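Local coordinates for cytochrome C-type biogenesis protein ccmF (Thermus thermophilus, PDB 6ZMQ) that probably acts as a membrane-bound heme lyase in cytochrome c maturation, binding heme b within its bundle of transmembrane helices, at residues A[574-582]-A[593-601]. Residues are numbered along the deposited sequence; the frame is centred on the assembly and turned at random.
Sequences EVRPRLHFY and KVIYTPGND
With CG of Lys-593 beside the backbone N (chi1 -57°), its side chain runs alongside Phe-581 and sets CG over one face of that ring, 4.1 Å from the centroid, a CH-pi contact. Tyr-596 has CG anti to its own N (chi1 165°), which brings its ring atom CE2 3.6 Å from Pro-577 CB. Phe-581 and Lys-593 lie in a loosely bonded antiparallel beta hairpin in the C-terminal part of CcmF; the Tyr-596 and Pro-577 contact continues it past the strands. The arms stay close at Leu-579 and Tyr-596 and stand further apart by Glu-574 and Pro-598. Strand 561-566 flanks the first arm; the second runs on beside strand 603-608 of another sheet, so the contact joins the two sheets. The backbone link is a bent hydrogen bond from His-580 N to Val-594 O, 3.2 Å with 139° at the hydrogen. At the wider end the carboxylate of Glu-574 lies against the Pro-598 ring, Glu-574 OE2 3.4 Å from Pro-598 CG. Cutting Glu-574 back to an alanine is likely to cost Pro-598 the packing of CG and the carboxylate against its ring. The Lys-593 side chain also makes a cation-pi contact with Trp-251. Next to the long connecting loop, Val-594 CG2 packs against the opposite arm, 3.6 Å from His-580 CB and 3.5 Å from Tyr-582 CE2.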
loop_
_atom_site.group_PDB
_atom_site.type_symbol
_atom_site.label_atom_id
_atom_site.label_comp_id
_atom_site.label_asym_id
_atom_site.label_seq_id
_atom_site.Cartn_x
_atom_site.Cartn_y
_atom_site.Cartn_z
ATOM N N GLU A 574 -23.372 24.461 6.952
ATOM C CA GLU A 574 -22.074 25.039 6.603
ATOM C C GLU A 574 -22.183 26.262 5.702
ATOM O O GLU A 574 -22.474 26.153 4.508
ATOM C CB GLU A 574 -21.211 23.961 5.942
ATOM C CG GLU A 574 -20.986 22.736 6.832
ATOM C CD GLU A 574 -22.000 21.619 6.668
ATOM O OE1 GLU A 574 -22.734 21.333 7.640
ATOM O OE2 GLU A 574 -22.041 21.005 5.585
ATOM N N VAL A 575 -21.890 27.421 6.285
ATOM C CA VAL A 575 -22.268 28.706 5.708
ATOM C C VAL A 575 -21.137 29.220 4.819
ATOM O O VAL A 575 -19.962 29.208 5.204
ATOM C CB VAL A 575 -22.701 29.717 6.789
ATOM C CG1 VAL A 575 -21.629 29.981 7.850
ATOM C CG2 VAL A 575 -23.139 31.037 6.150
ATOM N N ARG A 576 -21.504 29.561 3.584
ATOM C CA ARG A 576 -20.607 29.977 2.515
ATOM C C ARG A 576 -19.447 29.031 2.191
ATOM O O ARG A 576 -18.299 29.291 2.565
ATOM C CB ARG A 576 -20.090 31.390 2.809
ATOM C CG ARG A 576 -19.752 32.215 1.586
ATOM C CD ARG A 576 -18.689 33.273 1.869
ATOM N NE ARG A 576 -17.425 32.739 2.356
ATOM C CZ ARG A 576 -16.987 32.845 3.607
ATOM N NH1 ARG A 576 -15.759 32.452 3.915
ATOM N NH2 ARG A 576 -17.757 33.395 4.539
ATOM N N PRO A 577 -19.711 27.901 1.515
ATOM C CA PRO A 577 -18.613 27.059 1.035
ATOM C C PRO A 577 -18.259 27.323 -0.425
ATOM O O PRO A 577 -19.003 27.958 -1.180
ATOM C CB PRO A 577 -19.184 25.647 1.213
ATOM C CG PRO A 577 -20.557 25.831 0.796
ATOM C CD PRO A 577 -20.972 27.129 1.463
ATOM N N ARG A 578 -17.084 26.813 -0.810
ATOM C CA ARG A 578 -16.439 27.124 -2.086
ATOM C C ARG A 578 -15.737 25.895 -2.659
ATOM O O ARG A 578 -14.541 25.701 -2.415
ATOM C CB ARG A 578 -15.426 28.264 -1.888
ATOM C CG ARG A 578 -15.964 29.678 -1.574
ATOM C CD ARG A 578 -15.063 30.359 -0.542
ATOM N NE ARG A 578 -15.599 31.614 -0.023
ATOM C CZ ARG A 578 -15.464 32.784 -0.644
ATOM N NH1 ARG A 578 -14.743 32.863 -1.755
ATOM N NH2 ARG A 578 -15.979 33.888 -0.124
ATOM N N LEU A 579 -16.451 25.109 -3.470
ATOM C CA LEU A 579 -15.879 23.975 -4.197
ATOM C C LEU A 579 -15.105 24.463 -5.415
ATOM O O LEU A 579 -15.311 25.585 -5.884
ATOM C CB LEU A 579 -16.973 23.011 -4.647
ATOM C CG LEU A 579 -18.087 23.722 -5.411
ATOM C CD1 LEU A 579 -18.694 22.805 -6.390
ATOM C CD2 LEU A 579 -19.184 24.202 -4.465
ATOM N N HIS A 580 -14.211 23.619 -5.950
ATOM C CA HIS A 580 -13.206 24.166 -6.844
ATOM C C HIS A 580 -13.266 23.513 -8.223
ATOM O O HIS A 580 -13.944 22.502 -8.428
ATOM C CB HIS A 580 -11.849 23.946 -6.204
ATOM C CG HIS A 580 -10.887 25.080 -6.343
ATOM N ND1 HIS A 580 -10.524 25.862 -5.268
ATOM C CD2 HIS A 580 -10.147 25.514 -7.389
ATOM C CE1 HIS A 580 -9.641 26.762 -5.656
ATOM N NE2 HIS A 580 -9.397 26.575 -6.939
ATOM N N PHE A 581 -12.548 24.111 -9.176
ATOM C CA PHE A 581 -12.416 23.519 -10.505
ATOM C C PHE A 581 -11.146 24.048 -11.142
ATOM O O PHE A 581 -10.826 25.228 -10.962
ATOM C CB PHE A 581 -13.598 23.891 -11.396
ATOM C CG PHE A 581 -14.055 22.794 -12.297
ATOM C CD1 PHE A 581 -13.160 21.877 -12.821
ATOM C CD2 PHE A 581 -15.390 22.700 -12.647
ATOM C CE1 PHE A 581 -13.593 20.873 -13.653
ATOM C CE2 PHE A 581 -15.828 21.691 -13.480
ATOM C CZ PHE A 581 -14.930 20.775 -13.988
ATOM N N TYR A 582 -10.449 23.223 -11.924
ATOM C CA TYR A 582 -9.318 23.747 -12.678
ATOM C C TYR A 582 -9.492 23.508 -14.166
ATOM O O TYR A 582 -9.393 22.356 -14.611
ATOM C CB TYR A 582 -7.994 23.130 -12.250
ATOM C CG TYR A 582 -7.776 23.177 -10.789
ATOM C CD1 TYR A 582 -7.786 24.390 -10.121
ATOM C CD2 TYR A 582 -7.472 22.023 -10.085
ATOM C CE1 TYR A 582 -7.580 24.445 -8.778
ATOM C CE2 TYR A 582 -7.218 22.071 -8.745
ATOM C CZ TYR A 582 -7.286 23.286 -8.086
ATOM O OH TYR A 582 -7.052 23.362 -6.733
ATOM N N LYS A 593 -11.632 18.350 -11.141
ATOM C CA LYS A 593 -12.187 18.931 -9.937
ATOM C C LYS A 593 -11.239 18.727 -8.758
ATOM O O LYS A 593 -10.413 17.807 -8.745
ATOM C CB LYS A 593 -13.532 18.272 -9.631
ATOM C CG LYS A 593 -14.504 18.390 -10.781
ATOM C CD LYS A 593 -15.820 17.702 -10.566
ATOM C CE LYS A 593 -15.649 16.193 -10.584
ATOM N NZ LYS A 593 -15.221 15.707 -11.916
ATOM N N VAL A 594 -11.370 19.604 -7.758
ATOM C CA VAL A 594 -11.065 19.263 -6.368
ATOM C C VAL A 594 -12.274 19.675 -5.524
ATOM O O VAL A 594 -12.746 20.832 -5.560
ATOM C CB VAL A 594 -9.751 19.856 -5.823
ATOM C CG1 VAL A 594 -8.552 19.038 -6.274
ATOM C CG2 VAL A 594 -9.539 21.223 -6.229
ATOM N N ILE A 595 -12.804 18.697 -4.815
ATOM C CA ILE A 595 -14.035 18.775 -4.047
ATOM C C ILE A 595 -13.794 19.509 -2.736
ATOM O O ILE A 595 -12.670 19.549 -2.216
ATOM C CB ILE A 595 -14.555 17.335 -3.842
ATOM C CG1 ILE A 595 -13.574 16.455 -3.079
ATOM C CG2 ILE A 595 -14.524 16.605 -5.118
ATOM C CD1 ILE A 595 -13.845 16.204 -1.640
ATOM N N TYR A 596 -14.845 20.114 -2.192
ATOM C CA TYR A 596 -14.772 20.572 -0.810
ATOM C C TYR A 596 -15.694 19.707 0.035
ATOM O O TYR A 596 -16.775 19.310 -0.418
ATOM C CB TYR A 596 -15.088 22.067 -0.664
ATOM C CG TYR A 596 -15.377 22.501 0.764
ATOM C CD1 TYR A 596 -14.351 22.600 1.705
ATOM C CD2 TYR A 596 -16.687 22.705 1.198
ATOM C CE1 TYR A 596 -14.615 22.958 3.018
ATOM C CE2 TYR A 596 -16.954 23.078 2.496
ATOM C CZ TYR A 596 -15.919 23.189 3.409
ATOM O OH TYR A 596 -16.178 23.545 4.714
ATOM N N THR A 597 -15.247 19.369 1.239
ATOM C CA THR A 597 -16.031 18.495 2.102
ATOM C C THR A 597 -16.056 18.889 3.577
ATOM O O THR A 597 -14.991 19.024 4.214
ATOM C CB THR A 597 -15.581 17.049 1.930
ATOM O OG1 THR A 597 -16.201 16.272 2.952
ATOM C CG2 THR A 597 -14.049 16.906 1.970
ATOM N N PRO A 598 -17.227 19.162 4.124
ATOM C CA PRO A 598 -17.403 19.185 5.580
ATOM C C PRO A 598 -17.440 17.805 6.211
ATOM O O PRO A 598 -18.215 16.930 5.793
ATOM C CB PRO A 598 -18.748 19.903 5.740
ATOM C CG PRO A 598 -18.755 20.819 4.567
ATOM C CD PRO A 598 -18.318 19.895 3.473
ATOM N N GLY A 599 -16.539 17.597 7.169
ATOM C CA GLY A 599 -16.701 16.520 8.119
ATOM C C GLY A 599 -17.724 16.890 9.177
ATOM O O GLY A 599 -17.910 18.060 9.513
ATOM N N ASN A 600 -18.426 15.877 9.672
ATOM C CA ASN A 600 -19.392 16.053 10.738
ATOM C C ASN A 600 -19.251 14.948 11.768
ATOM O O ASN A 600 -18.541 13.954 11.569
ATOM C CB ASN A 600 -20.838 16.071 10.232
ATOM C CG ASN A 600 -21.310 17.441 9.799
ATOM O OD1 ASN A 600 -20.549 18.232 9.253
ATOM N ND2 ASN A 600 -22.580 17.727 10.053
ATOM N N ASP A 601 -20.016 15.149 12.848
ATOM C CA ASP A 601 -20.062 14.240 13.987
ATOM C C ASP A 601 -20.493 12.832 13.584
ATOM O O ASP A 601 -20.049 11.844 14.179
ATOM C CB ASP A 601 -20.963 14.860 15.065
ATOM C CG ASP A 601 -21.405 13.873 16.119
ATOM O OD1 ASP A 601 -20.630 13.648 17.071
ATOM O OD2 ASP A 601 -22.583 13.430 16.066
#